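Local coordinates for protein similar to hydroxylamine oxidoreductase (Kuenenia stuttgartiensis, PDB 6H5L) that carries heme c groups and probably acts as an oxidoreductase, passing electrons within a large multiheme complex of an anammox bacterium, at residues A[421-424]-A[425-429]; A[412-415]-A[416-419]; A[453-456]-A[457-461]; A[21-24]-A[25-29]. All blocks are in the same frame, centred on the assembly; numbering follows the deposited sequence.

Contact 1 (A[421-424]-A[425-429])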
ATOM      1  N   PRO A 421      51.588  58.526   8.420  1.00 39.74           N
ATOM      2  CA  PRO A 421      51.048  59.290   9.562  1.00 39.66           C
ATOM      3  C   PRO A 421      50.561  58.418  10.707  1.00 43.98           C
ATOM      4  O   PRO A 421      50.725  58.793  11.876  1.00 34.82           O
ATOM      5  CB  PRO A 421      49.902  60.097   8.931  1.00 33.44           C
ATOM      6  CG  PRO A 421      49.518  59.327   7.724  1.00 34.87           C
ATOM      7  CD  PRO A 421      50.799  58.764   7.195  1.00 37.76           C
ATOM      8  N   VAL A 422      49.969  57.261  10.411  1.00 39.79           N
ATOM      9  CA  VAL A 422      49.448  56.412  11.477  1.00 32.09           C
ATOM     10  C   VAL A 422      50.577  55.669  12.181  1.00 37.23           C
ATOM     11  O   VAL A 422      50.562  55.515  13.407  1.00 40.42           O
ATOM     12  CB  VAL A 422      48.391  55.444  10.918  1.00 42.40           C
ATOM     13  CG1 VAL A 422      47.789  54.609  12.038  1.00 26.92           C
ATOM     14  CG2 VAL A 422      47.309  56.212  10.188  1.00 35.45           C
ATOM     15  N   TYR A 423      51.573  55.196  11.429  1.00 42.84           N
ATOM     16  CA  TYR A 423      52.686  54.495  12.059  1.00 32.98           C
ATOM     17  C   TYR A 423      53.606  55.460  12.795  1.00 42.30           C
ATOM     18  O   TYR A 423      54.160  55.116  13.846  1.00 45.95           O
ATOM     19  CB  TYR A 423      53.473  53.698  11.020  1.00 37.44           C
ATOM     20  CG  TYR A 423      54.625  52.923  11.621  1.00 40.59           C
ATOM     21  CD1 TYR A 423      54.400  51.758  12.342  1.00 46.19           C
ATOM     22  CD2 TYR A 423      55.935  53.361  11.473  1.00 25.99           C
ATOM     23  CE1 TYR A 423      55.448  51.049  12.901  1.00 39.18           C
ATOM     24  CE2 TYR A 423      56.988  52.658  12.026  1.00 33.91           C
ATOM     25  CZ  TYR A 423      56.739  51.503  12.737  1.00 39.44           C
ATOM     26  OH  TYR A 423      57.784  50.799  13.290  1.00 43.26           O
ATOM     27  N   ASN A 424      53.794  56.666  12.252  1.00 43.34           N
ATOM     28  CA  ASN A 424      54.629  57.657  12.924  1.00 46.15           C
ATOM     29  C   ASN A 424      54.089  57.988  14.308  1.00 42.16           C
ATOM     30  O   ASN A 424      54.858  58.127  15.266  1.00 46.74           O
ATOM     31  CB  ASN A 424      54.725  58.924  12.076  1.00 56.63           C
ATOM     32  CG  ASN A 424      55.519  60.019  12.755  1.00 60.88           C
ATOM     33  OD1 ASN A 424      56.594  59.774  13.301  1.00 54.46           O
ATOM     34  ND2 ASN A 424      54.984  61.234  12.736  1.00 51.98           N
ATOM     35  N   ALA A 425      52.765  58.116  14.432  1.00 35.22           N
ATOM     36  CA  ALA A 425      52.169  58.413  15.731  1.00 41.39           C
ATOM     37  C   ALA A 425      52.390  57.270  16.713  1.00 43.38           C
ATOM     38  O   ALA A 425      52.627  57.502  17.905  1.00 48.89           O
ATOM     39  CB  ALA A 425      50.677  58.704  15.568  1.00 44.71           C
ATOM     40  N   PHE A 426      52.312  56.028  16.234  1.00 34.58           N
ATOM     41  CA  PHE A 426      52.551  54.886  17.111  1.00 40.10           C
ATOM     42  C   PHE A 426      54.007  54.818  17.550  1.00 45.80           C
ATOM     43  O   PHE A 426      54.295  54.520  18.715  1.00 39.73           O
ATOM     44  CB  PHE A 426      52.142  53.590  16.412  1.00 43.23           C
ATOM     45  CG  PHE A 426      50.739  53.152  16.720  1.00 36.52           C
ATOM     46  CD1 PHE A 426      50.459  52.454  17.884  1.00 31.38           C
ATOM     47  CD2 PHE A 426      49.701  53.435  15.848  1.00 34.37           C
ATOM     48  CE1 PHE A 426      49.170  52.049  18.175  1.00 28.56           C
ATOM     49  CE2 PHE A 426      48.410  53.031  16.133  1.00 44.20           C
ATOM     50  CZ  PHE A 426      48.145  52.338  17.299  1.00 27.20           C
ATOM     51  N   LYS A 427      54.940  55.081  16.635  1.00 46.44           N
ATOM     52  CA  LYS A 427      56.353  55.027  16.997  1.00 40.34           C
ATOM     53  C   LYS A 427      56.735  56.184  17.912  1.00 40.30           C
ATOM     54  O   LYS A 427      57.553  56.016  18.825  1.00 44.60           O
ATOM     55  CB  LYS A 427      57.216  55.026  15.736  1.00 42.24           C
ATOM     56  CG  LYS A 427      58.687  54.735  15.986  1.00 45.00           C
ATOM     57  CD  LYS A 427      59.456  54.633  14.678  1.00 44.29           C
ATOM     58  CE  LYS A 427      60.903  54.237  14.913  1.00 56.86           C
ATOM     59  NZ  LYS A 427      61.645  54.098  13.629  1.00 78.30           N
ATOM     60  N   THR A 428      56.149  57.363  17.691  1.00 44.98           N
ATOM     61  CA  THR A 428      56.502  58.540  18.478  1.00 38.06           C
ATOM     62  C   THR A 428      55.817  58.534  19.840  1.00 40.45           C
ATOM     63  O   THR A 428      56.473  58.707  20.874  1.00 36.71           O
ATOM     64  CB  THR A 428      56.141  59.814  17.708  1.00 38.42           C
ATOM     65  OG1 THR A 428      56.840  59.833  16.458  1.00 41.19           O
ATOM     66  CG2 THR A 428      56.516  61.051  18.512  1.00 58.33           C
ATOM     67  N   LEU A 429      54.499  58.339  19.862  1.00 42.41           N
ATOM     68  CA  LEU A 429      53.727  58.425  21.095  1.00 33.68           C
ATOM     69  C   LEU A 429      53.567  57.083  21.801  1.00 36.34           C
ATOM     70  O   LEU A 429      53.015  57.050  22.906  1.00 39.80           O
ATOM     71  CB  LEU A 429      52.337  59.017  20.813  1.00 35.81           C
ATOM     72  CG  LEU A 429      52.228  60.515  20.506  1.00 35.89           C
ATOM     73  CD1 LEU A 429      52.694  60.845  19.093  1.00 38.32           C
ATOM     74  CD2 LEU A 429      50.802  60.997  20.727  1.00 37.63           C
TER
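The Lys427 chain passes obliquely across the Tyr423 ring, one turn away on helix 420-429. Traced outward from the backbone, Lys427 CB first lies 3.6 Å from Tyr423 O, which also accepts Lys427 N at 2.9 Å. CG stands anti to the backbone N (chi1 -170°) and the rest of the chain is fully extended, which carries Lys427 CD past the phenol ring at 4.1 Å from Tyr423 CE2. Beyond CD the amino end leads away from the helix, and Tyr423 turns its own OH to the backbone O of Val410. These are i to i+4 pairings of an ordinary alpha-helix on the surface of the chain. One step on, Asn424 O is gripped twice by Thr428, through N and through OG1, each 2.9 Å from Asn424 O and on opposite faces of the carbonyl plane. With OG1 beside its own backbone N (chi1 -59°), the hydroxyl folds back onto the preceding turn. Phe426 faces the interior: its CD2 sets the ring edge 3.3 Å from Val422 O, and the ring packs against helix 406-412 and edge-to-face on Phe433.

Contact 2 (A[412-415]-A[416-419])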
ATOM      1  N   GLU A 412      56.334  45.210  14.773  1.00 36.92           N
ATOM      2  CA  GLU A 412      56.003  44.261  13.716  1.00 27.10           C
ATOM      3  C   GLU A 412      55.428  44.908  12.464  1.00 34.00           C
ATOM      4  O   GLU A 412      55.519  44.311  11.386  1.00 33.93           O
ATOM      5  CB  GLU A 412      55.002  43.217  14.230  1.00 32.72           C
ATOM      6  CG  GLU A 412      55.432  42.494  15.498  1.00 31.39           C
ATOM      7  CD  GLU A 412      56.776  41.806  15.365  1.00 36.98           C
ATOM      8  OE1 GLU A 412      57.568  41.861  16.329  1.00 35.08           O
ATOM      9  OE2 GLU A 412      57.040  41.210  14.299  1.00 34.53           O
ATOM     10  N   LEU A 413      54.843  46.094  12.572  1.00 29.83           N
ATOM     11  CA  LEU A 413      54.209  46.762  11.446  1.00 31.81           C
ATOM     12  C   LEU A 413      55.051  47.959  11.013  1.00 39.08           C
ATOM     13  O   LEU A 413      56.072  48.288  11.623  1.00 46.42           O
ATOM     14  CB  LEU A 413      52.781  47.177  11.808  1.00 33.12           C
ATOM     15  CG  LEU A 413      51.860  46.027  12.226  1.00 23.13           C
ATOM     16  CD1 LEU A 413      50.490  46.555  12.611  1.00 17.10           C
ATOM     17  CD2 LEU A 413      51.748  44.993  11.117  1.00 22.54           C
ATOM     18  N   SER A 414      54.615  48.608   9.937  1.00 42.30           N
ATOM     19  CA  SER A 414      55.350  49.726   9.355  1.00 34.42           C
ATOM     20  C   SER A 414      54.367  50.613   8.599  1.00 40.75           C
ATOM     21  O   SER A 414      53.150  50.406   8.647  1.00 42.50           O
ATOM     22  CB  SER A 414      56.474  49.218   8.444  1.00 41.09           C
ATOM     23  OG  SER A 414      55.948  48.598   7.281  1.00 41.41           O
ATOM     24  N   ALA A 415      54.902  51.613   7.892  1.00 34.10           N
ATOM     25  CA  ALA A 415      54.075  52.433   7.016  1.00 38.11           C
ATOM     26  C   ALA A 415      53.534  51.644   5.833  1.00 42.79           C
ATOM     27  O   ALA A 415      52.544  52.063   5.223  1.00 36.17           O
ATOM     28  CB  ALA A 415      54.868  53.639   6.514  1.00 32.80           C
ATOM     29  N   ASP A 416      54.166  50.520   5.490  1.00 44.86           N
ATOM     30  CA  ASP A 416      53.623  49.658   4.446  1.00 42.57           C
ATOM     31  C   ASP A 416      52.255  49.113   4.832  1.00 42.95           C
ATOM     32  O   ASP A 416      51.425  48.841   3.957  1.00 46.72           O
ATOM     33  CB  ASP A 416      54.604  48.520   4.153  1.00 49.14           C
ATOM     34  CG  ASP A 416      54.162  47.643   2.994  1.00 67.29           C
ATOM     35  OD1 ASP A 416      53.812  48.190   1.926  1.00 56.99           O
ATOM     36  OD2 ASP A 416      54.178  46.404   3.150  1.00 69.04           O
ATOM     37  N   PHE A 417      52.000  48.954   6.131  1.00 45.06           N
ATOM     38  CA  PHE A 417      50.717  48.461   6.617  1.00 38.15           C
ATOM     39  C   PHE A 417      49.755  49.596   6.959  1.00 43.02           C
ATOM     40  O   PHE A 417      48.597  49.582   6.536  1.00 36.88           O
ATOM     41  CB  PHE A 417      50.929  47.574   7.852  1.00 32.80           C
ATOM     42  CG  PHE A 417      51.516  46.224   7.544  1.00 35.97           C
ATOM     43  CD1 PHE A 417      50.693  45.154   7.230  1.00 42.65           C
ATOM     44  CD2 PHE A 417      52.887  46.020   7.585  1.00 31.66           C
ATOM     45  CE1 PHE A 417      51.225  43.905   6.953  1.00 43.58           C
ATOM     46  CE2 PHE A 417      53.426  44.771   7.308  1.00 38.97           C
ATOM     47  CZ  PHE A 417      52.593  43.713   6.992  1.00 46.44           C
ATOM     48  N   LEU A 418      50.225  50.586   7.714  1.00 29.16           N
ATOM     49  CA  LEU A 418      49.364  51.597   8.309  1.00 32.54           C
ATOM     50  C   LEU A 418      49.542  52.979   7.700  1.00 33.81           C
ATOM     51  O   LEU A 418      48.789  53.895   8.052  1.00 33.31           O
ATOM     52  CB  LEU A 418      49.605  51.663   9.815  1.00 28.14           C
ATOM     53  CG  LEU A 418      49.637  50.325  10.563  1.00 24.32           C
ATOM     54  CD1 LEU A 418      49.976  50.542  12.026  1.00 20.93           C
ATOM     55  CD2 LEU A 418      48.315  49.583  10.425  1.00 31.74           C
ATOM     56  N   GLY A 419      50.500  53.154   6.801  1.00 36.15           N
ATOM     57  CA  GLY A 419      50.819  54.466   6.286  1.00 32.12           C
ATOM     58  C   GLY A 419      51.719  55.245   7.230  1.00 39.01           C
ATOM     59  O   GLY A 419      51.803  54.979   8.428  1.00 32.62           O
TER
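Leu413 lies over the ring of Phe417, the two side chains crossing at about a right angle. Its CD2 methyl sits 3.7 Å above the ring plane, displaced toward the rim on the CG side, in a CH-pi contact with Leu413 CD2 3.9 Å from the centroid of the Phe417 ring. The other branch turns to Leu418, with Leu413 CD1 4.1 Å from Leu418 CD1, so the forked leucine fills the angle between two successive side chains of the next helix. Ser414 is the N-cap of that helix. Its OG is held between its own backbone N and carbonyl carbon (chi1 68°), where it accepts the N-H of Asp416, with Asp416 N 3.2 Å from Ser414 OG. Ser414 O takes two further amides: that of Leu418, its N 3.1 Å from Ser414 O, lies in the carbonyl plane and gives a nearly straight bond (165°), whereas that of Phe417 comes from above the plane. Were Ser414 an alanine, the Asp416 amide would probably lose its capping acceptor, although the backbone bonds to Ser414 O would remain. Gly419, with positive phi, ends the short helix, and its N bonds to Ala415 O. The short helix lies between helix 406-412 and helix 420-429; Leu413 also packs on Phe41, and Phe417 meets Trp23 of helix 22-28 edge-to-face.

Contact 3 (A[453-456]-A[457-461])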
ATOM      1  N   PRO A 453      39.046  51.219  27.086  1.00 27.51           N
ATOM      2  CA  PRO A 453      38.426  52.522  26.817  1.00 28.38           C
ATOM      3  C   PRO A 453      37.706  53.137  28.011  1.00 24.45           C
ATOM      4  O   PRO A 453      37.649  52.540  29.088  1.00 23.16           O
ATOM      5  CB  PRO A 453      37.419  52.194  25.716  1.00 34.57           C
ATOM      6  CG  PRO A 453      37.000  50.806  26.034  1.00 25.86           C
ATOM      7  CD  PRO A 453      38.257  50.118  26.506  1.00 25.43           C
ATOM      8  N   SER A 454      37.163  54.334  27.803  1.00 28.54           N
ATOM      9  CA  SER A 454      36.333  54.997  28.792  1.00 27.72           C
ATOM     10  C   SER A 454      34.883  54.543  28.633  1.00 28.86           C
ATOM     11  O   SER A 454      34.553  53.706  27.789  1.00 34.80           O
ATOM     12  CB  SER A 454      36.455  56.515  28.666  1.00 28.38           C
ATOM     13  OG  SER A 454      36.051  56.958  27.382  1.00 29.17           O
ATOM     14  N   ASP A 455      34.000  55.101  29.461  1.00 30.04           N
ATOM     15  CA  ASP A 455      32.594  54.719  29.402  1.00 27.91           C
ATOM     16  C   ASP A 455      31.960  55.158  28.087  1.00 33.50           C
ATOM     17  O   ASP A 455      31.241  54.382  27.447  1.00 29.44           O
ATOM     18  CB  ASP A 455      31.838  55.316  30.589  1.00 24.09           C
ATOM     19  CG  ASP A 455      30.796  54.368  31.150  1.00 39.56           C
ATOM     20  OD1 ASP A 455      30.364  53.456  30.415  1.00 39.64           O
ATOM     21  OD2 ASP A 455      30.409  54.541  32.326  1.00 49.54           O
ATOM     22  N   ILE A 456      32.229  56.395  27.657  1.00 33.19           N
ATOM     23  CA  ILE A 456      31.530  56.946  26.499  1.00 32.18           C
ATOM     24  C   ILE A 456      32.053  56.343  25.199  1.00 25.85           C
ATOM     25  O   ILE A 456      31.331  56.293  24.195  1.00 23.51           O
ATOM     26  CB  ILE A 456      31.632  58.485  26.504  1.00 24.38           C
ATOM     27  CG1 ILE A 456      30.552  59.091  25.607  1.00 20.66           C
ATOM     28  CG2 ILE A 456      33.021  58.946  26.073  1.00 15.84           C
ATOM     29  CD1 ILE A 456      30.410  60.587  25.750  1.00 20.14           C
ATOM     30  N   GLU A 457      33.308  55.881  25.184  1.00 24.60           N
ATOM     31  CA  GLU A 457      33.852  55.261  23.979  1.00 26.11           C
ATOM     32  C   GLU A 457      33.159  53.938  23.670  1.00 25.85           C
ATOM     33  O   GLU A 457      32.905  53.620  22.500  1.00 23.27           O
ATOM     34  CB  GLU A 457      35.360  55.061  24.130  1.00 25.34           C
ATOM     35  CG  GLU A 457      36.176  56.319  23.895  1.00 24.64           C
ATOM     36  CD  GLU A 457      37.632  56.138  24.263  1.00 31.69           C
ATOM     37  OE1 GLU A 457      37.921  55.951  25.464  1.00 33.24           O
ATOM     38  OE2 GLU A 457      38.487  56.172  23.352  1.00 25.54           O
ATOM     39  N   ASN A 458      32.836  53.159  24.703  1.00 21.16           N
ATOM     40  CA  ASN A 458      32.119  51.909  24.499  1.00 25.54           C
ATOM     41  C   ASN A 458      30.628  52.116  24.283  1.00 23.81           C
ATOM     42  O   ASN A 458      29.981  51.258  23.676  1.00 20.99           O
ATOM     43  CB  ASN A 458      32.343  50.976  25.686  1.00 18.11           C
ATOM     44  CG  ASN A 458      33.442  49.959  25.427  1.00 20.27           C
ATOM     45  OD1 ASN A 458      34.191  50.078  24.457  1.00 24.69           O
ATOM     46  ND2 ASN A 458      33.541  48.953  26.289  1.00 22.51           N
ATOM     47  N   MET A 459      30.066  53.226  24.763  1.00 23.57           N
ATOM     48  CA  MET A 459      28.707  53.580  24.370  1.00 19.84           C
ATOM     49  C   MET A 459      28.623  53.763  22.863  1.00 25.10           C
ATOM     50  O   MET A 459      27.742  53.199  22.204  1.00 29.56           O
ATOM     51  CB  MET A 459      28.256  54.857  25.079  1.00 17.41           C
ATOM     52  CG  MET A 459      28.197  54.776  26.588  1.00 23.80           C
ATOM     53  SD  MET A 459      27.828  56.378  27.337  1.00 22.88           S
ATOM     54  CE  MET A 459      27.973  55.978  29.077  1.00 36.75           C
ATOM     55  N   TYR A 460      29.536  54.559  22.301  1.00 18.28           N
ATOM     56  CA  TYR A 460      29.570  54.738  20.854  1.00 22.51           C
ATOM     57  C   TYR A 460      29.889  53.430  20.144  1.00 25.50           C
ATOM     58  O   TYR A 460      29.322  53.135  19.086  1.00 22.62           O
ATOM     59  CB  TYR A 460      30.587  55.815  20.479  1.00 20.20           C
ATOM     60  CG  TYR A 460      30.807  55.940  18.990  1.00 24.39           C
ATOM     61  CD1 TYR A 460      29.740  56.155  18.129  1.00 19.69           C
ATOM     62  CD2 TYR A 460      32.080  55.848  18.445  1.00 23.67           C
ATOM     63  CE1 TYR A 460      29.933  56.267  16.766  1.00 20.89           C
ATOM     64  CE2 TYR A 460      32.283  55.962  17.083  1.00 18.72           C
ATOM     65  CZ  TYR A 460      31.206  56.171  16.248  1.00 23.32           C
ATOM     66  OH  TYR A 460      31.402  56.286  14.891  1.00 22.79           O
ATOM     67  N   ASN A 461      30.799  52.633  20.712  1.00 21.86           N
ATOM     68  CA  ASN A 461      31.126  51.339  20.121  1.00 21.89           C
ATOM     69  C   ASN A 461      29.884  50.464  19.992  1.00 26.04           C
ATOM     70  O   ASN A 461      29.662  49.828  18.957  1.00 24.64           O
ATOM     71  CB  ASN A 461      32.197  50.636  20.953  1.00 21.69           C
ATOM     72  CG  ASN A 461      33.589  51.166  20.681  1.00 21.06           C
ATOM     73  OD1 ASN A 461      33.844  51.766  19.637  1.00 20.50           O
ATOM     74  ND2 ASN A 461      34.503  50.941  21.618  1.00 20.15           N
TER
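The backbone runs from Pro453, which follows a cis peptide bond, through extended Ser454 into the first turn of helix 455-476, where Met459 N and Tyr460 N bond to Asp455 O and Ile456 O. Glu457 folds back over this start. Its CG stands beside the backbone N (chi1 -79°) and the chain then extends, bringing one carboxylate oxygen to Ser454. Ser454 N lies 2.9 Å from Glu457 OE1 in a nearly straight bond (167°), and Ser454 OG is also 2.9 Å from Glu457 OE1. Both donors arrive on the anti side of the oxygen, from opposite faces of the carboxylate plane. This is one half of a capping box, the N3 carboxylate accepting the N-cap amide, here in a buried setting; the serine hydroxyl donates to the same oxygen. Arg400 forms a salt bridge with the same OE1. With an alanine at Glu457, Arg400 is likely to lose this charge partner, and Ser454 N and OG their shared acceptor. Nearby, the Pro453 ring puts CG 3.3 Å from Asn458 OD1, which accepts Asn461 ND2 at 3.0 Å. On another side, Met459 stretches back along the turn, with its CE 3.7 Å from Asp455 OD1 and its SD 4.2 Å from Ile456 CG1. Met459 and Ile456 both pack on helix 480-513, while Asp455 touches Ala500 of the second subunit.

Contact 4 (A[21-24]-A[25-29])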
ATOM      1  N   PRO A  21      51.899  36.288   0.131  1.00 41.69           N
ATOM      2  CA  PRO A  21      53.349  36.449   0.282  1.00 38.45           C
ATOM      3  C   PRO A  21      53.922  35.465   1.290  1.00 40.75           C
ATOM      4  O   PRO A  21      53.217  34.899   2.129  1.00 36.91           O
ATOM      5  CB  PRO A  21      53.514  37.899   0.754  1.00 44.86           C
ATOM      6  CG  PRO A  21      52.166  38.352   1.193  1.00 41.01           C
ATOM      7  CD  PRO A  21      51.132  37.347   0.806  1.00 36.48           C
ATOM      8  N   ALA A  22      55.238  35.258   1.180  1.00 38.48           N
ATOM      9  CA  ALA A  22      55.908  34.276   2.025  1.00 35.29           C
ATOM     10  C   ALA A  22      55.817  34.642   3.499  1.00 40.31           C
ATOM     11  O   ALA A  22      55.746  33.751   4.352  1.00 39.06           O
ATOM     12  CB  ALA A  22      57.369  34.132   1.599  1.00 24.59           C
ATOM     13  N   TRP A  23      55.821  35.939   3.822  1.00 41.69           N
ATOM     14  CA  TRP A  23      55.649  36.342   5.214  1.00 41.36           C
ATOM     15  C   TRP A  23      54.265  35.970   5.728  1.00 42.77           C
ATOM     16  O   TRP A  23      54.110  35.635   6.908  1.00 43.03           O
ATOM     17  CB  TRP A  23      55.891  37.847   5.371  1.00 46.14           C
ATOM     18  CG  TRP A  23      54.736  38.716   4.940  1.00 44.26           C
ATOM     19  CD1 TRP A  23      54.582  39.335   3.733  1.00 44.13           C
ATOM     20  CD2 TRP A  23      53.582  39.064   5.718  1.00 48.05           C
ATOM     21  NE1 TRP A  23      53.404  40.043   3.711  1.00 42.32           N
ATOM     22  CE2 TRP A  23      52.771  39.891   4.916  1.00 48.51           C
ATOM     23  CE3 TRP A  23      53.154  38.752   7.012  1.00 50.86           C
ATOM     24  CZ2 TRP A  23      51.558  40.411   5.367  1.00 43.59           C
ATOM     25  CZ3 TRP A  23      51.950  39.268   7.458  1.00 42.43           C
ATOM     26  CH2 TRP A  23      51.166  40.089   6.638  1.00 38.23           C
ATOM     27  N   TYR A  24      53.254  36.022   4.857  1.00 47.00           N
ATOM     28  CA  TYR A  24      51.896  35.680   5.263  1.00 40.33           C
ATOM     29  C   TYR A  24      51.748  34.180   5.484  1.00 36.88           C
ATOM     30  O   TYR A  24      51.103  33.750   6.448  1.00 40.86           O
ATOM     31  CB  TYR A  24      50.904  36.178   4.209  1.00 43.18           C
ATOM     32  CG  TYR A  24      49.443  35.975   4.555  1.00 40.02           C
ATOM     33  CD1 TYR A  24      48.790  34.791   4.235  1.00 36.47           C
ATOM     34  CD2 TYR A  24      48.714  36.975   5.188  1.00 35.31           C
ATOM     35  CE1 TYR A  24      47.455  34.602   4.546  1.00 37.32           C
ATOM     36  CE2 TYR A  24      47.376  36.796   5.502  1.00 36.44           C
ATOM     37  CZ  TYR A  24      46.753  35.607   5.179  1.00 39.93           C
ATOM     38  OH  TYR A  24      45.424  35.417   5.484  1.00 50.70           O
ATOM     39  N   GLN A  25      52.338  33.366   4.604  1.00 34.66           N
ATOM     40  CA  GLN A  25      52.276  31.918   4.786  1.00 37.00           C
ATOM     41  C   GLN A  25      53.154  31.457   5.940  1.00 36.97           C
ATOM     42  O   GLN A  25      52.882  30.414   6.546  1.00 36.49           O
ATOM     43  CB  GLN A  25      52.687  31.200   3.501  1.00 33.72           C
ATOM     44  CG  GLN A  25      51.716  31.370   2.350  1.00 40.23           C
ATOM     45  CD  GLN A  25      52.017  30.437   1.192  1.00 50.43           C
ATOM     46  OE1 GLN A  25      52.186  29.230   1.378  1.00 55.41           O
ATOM     47  NE2 GLN A  25      52.090  30.992  -0.012  1.00 49.16           N
ATOM     48  N   ALA A  26      54.212  32.209   6.255  1.00 35.65           N
ATOM     49  CA  ALA A  26      55.092  31.820   7.349  1.00 33.24           C
ATOM     50  C   ALA A  26      54.408  31.961   8.702  1.00 34.91           C
ATOM     51  O   ALA A  26      54.773  31.261   9.653  1.00 32.29           O
ATOM     52  CB  ALA A  26      56.376  32.649   7.316  1.00 29.04           C
ATOM     53  N   VAL A  27      53.424  32.853   8.809  1.00 34.12           N
ATOM     54  CA  VAL A  27      52.731  33.110  10.067  1.00 32.76           C
ATOM     55  C   VAL A  27      51.315  32.563  10.079  1.00 29.61           C
ATOM     56  O   VAL A  27      50.623  32.699  11.100  1.00 28.08           O
ATOM     57  CB  VAL A  27      52.721  34.614  10.404  1.00 27.92           C
ATOM     58  CG1 VAL A  27      54.141  35.134  10.559  1.00 34.60           C
ATOM     59  CG2 VAL A  27      51.970  35.397   9.336  1.00 31.31           C
ATOM     60  N   TYR A  28      50.854  31.950   8.989  1.00 31.85           N
ATOM     61  CA  TYR A  28      49.486  31.449   8.950  1.00 30.32           C
ATOM     62  C   TYR A  28      49.395  29.998   8.489  1.00 34.33           C
ATOM     63  O   TYR A  28      48.479  29.278   8.900  1.00 33.52           O
ATOM     64  CB  TYR A  28      48.617  32.342   8.059  1.00 29.64           C
ATOM     65  CG  TYR A  28      48.058  33.552   8.778  1.00 30.54           C
ATOM     66  CD1 TYR A  28      47.155  33.402   9.824  1.00 26.14           C
ATOM     67  CD2 TYR A  28      48.427  34.841   8.412  1.00 34.46           C
ATOM     68  CE1 TYR A  28      46.639  34.501  10.489  1.00 33.86           C
ATOM     69  CE2 TYR A  28      47.914  35.948   9.072  1.00 27.82           C
ATOM     70  CZ  TYR A  28      47.019  35.770  10.108  1.00 34.91           C
ATOM     71  OH  TYR A  28      46.506  36.864  10.770  1.00 26.03           O
ATOM     72  N   LYS A  29      50.322  29.547   7.645  1.00 40.45           N
ATOM     73  CA  LYS A  29      50.278  28.170   7.157  1.00 37.88           C
ATOM     74  C   LYS A  29      51.360  27.273   7.738  1.00 33.93           C
ATOM     75  O   LYS A  29      51.073  26.123   8.079  1.00 32.76           O
ATOM     76  CB  LYS A  29      50.374  28.127   5.628  1.00 37.30           C
ATOM     77  CG  LYS A  29      50.197  26.715   5.076  1.00 45.58           C
ATOM     78  CD  LYS A  29      50.410  26.624   3.575  1.00 52.13           C
ATOM     79  CE  LYS A  29      50.190  25.193   3.099  1.00 63.60           C
ATOM     80  NZ  LYS A  29      50.389  25.025   1.633  1.00 63.26           N
TER
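With chi1 of Tyr24 at -176°, its ring leaves the helix anti to the backbone N; the Tyr28 ring, chi1 -85°, swings back toward the preceding turn, and the two rings come together. Their planes are inclined at 38° with centroids 4.8 Å apart, an oblique pairing. Tyr28 presents CD2 over the centre of one Tyr24 face, 3.7 Å from Tyr24 CE2. At the same time the edge of the Tyr28 ring lies against the Tyr24 carbonyl, with Tyr28 CD2 3.5 Å from Tyr24 O. One residue back, Val27 CG2 packs 4.2 Å from Trp23 CE3, meeting the indole obliquely. Both are i to i+4 pairs of a short surface helix, the Tyr24 side chain lying about 9 Å from a heme c. The helix starts in regular fashion: Gln25 N bonds to Pro21 O at 3.0 Å and Ala26 N to Ala22 O. Val27 N makes only weak bonds, to Trp23 O and Tyr24 O, while Lys29 N bonds to Gln25 O. The phenol oxygen of Tyr24 is hydrogen-bonded to Glu176, and Lys29 forms a salt bridge with Asp15. Helix 22-28 rests on helix 174-180, where Tyr28 packs on Trp175, Glu176 and Ile180; helix 415-418 is the neighbour on the Trp23 side.

Overall arrangement
Contact 3 is the buried member of the set, and contacts 1 and 4 lie at the surface, with contact 2 between them in burial. Contacts 1 and 2 belong to consecutive helices and touch directly: the Tyr423 ring lies on the turn that starts helix 415-418, its CE1 3.1 Å from Leu413 O. Contact 4, from the far N-terminal part of the chain, joins contact 2 through Trp23 and Phe417, although their centres are about 17 Å apart. Contact 3 touches none of the others. Two contacts cap helix starts, contact 2 with a serine hydroxyl and contact 3 with a buried carboxylate; contact 1 is chiefly main-chain bonding with a threonine hydroxyl folded onto the helix, contact 4 a pair of tyrosine rings.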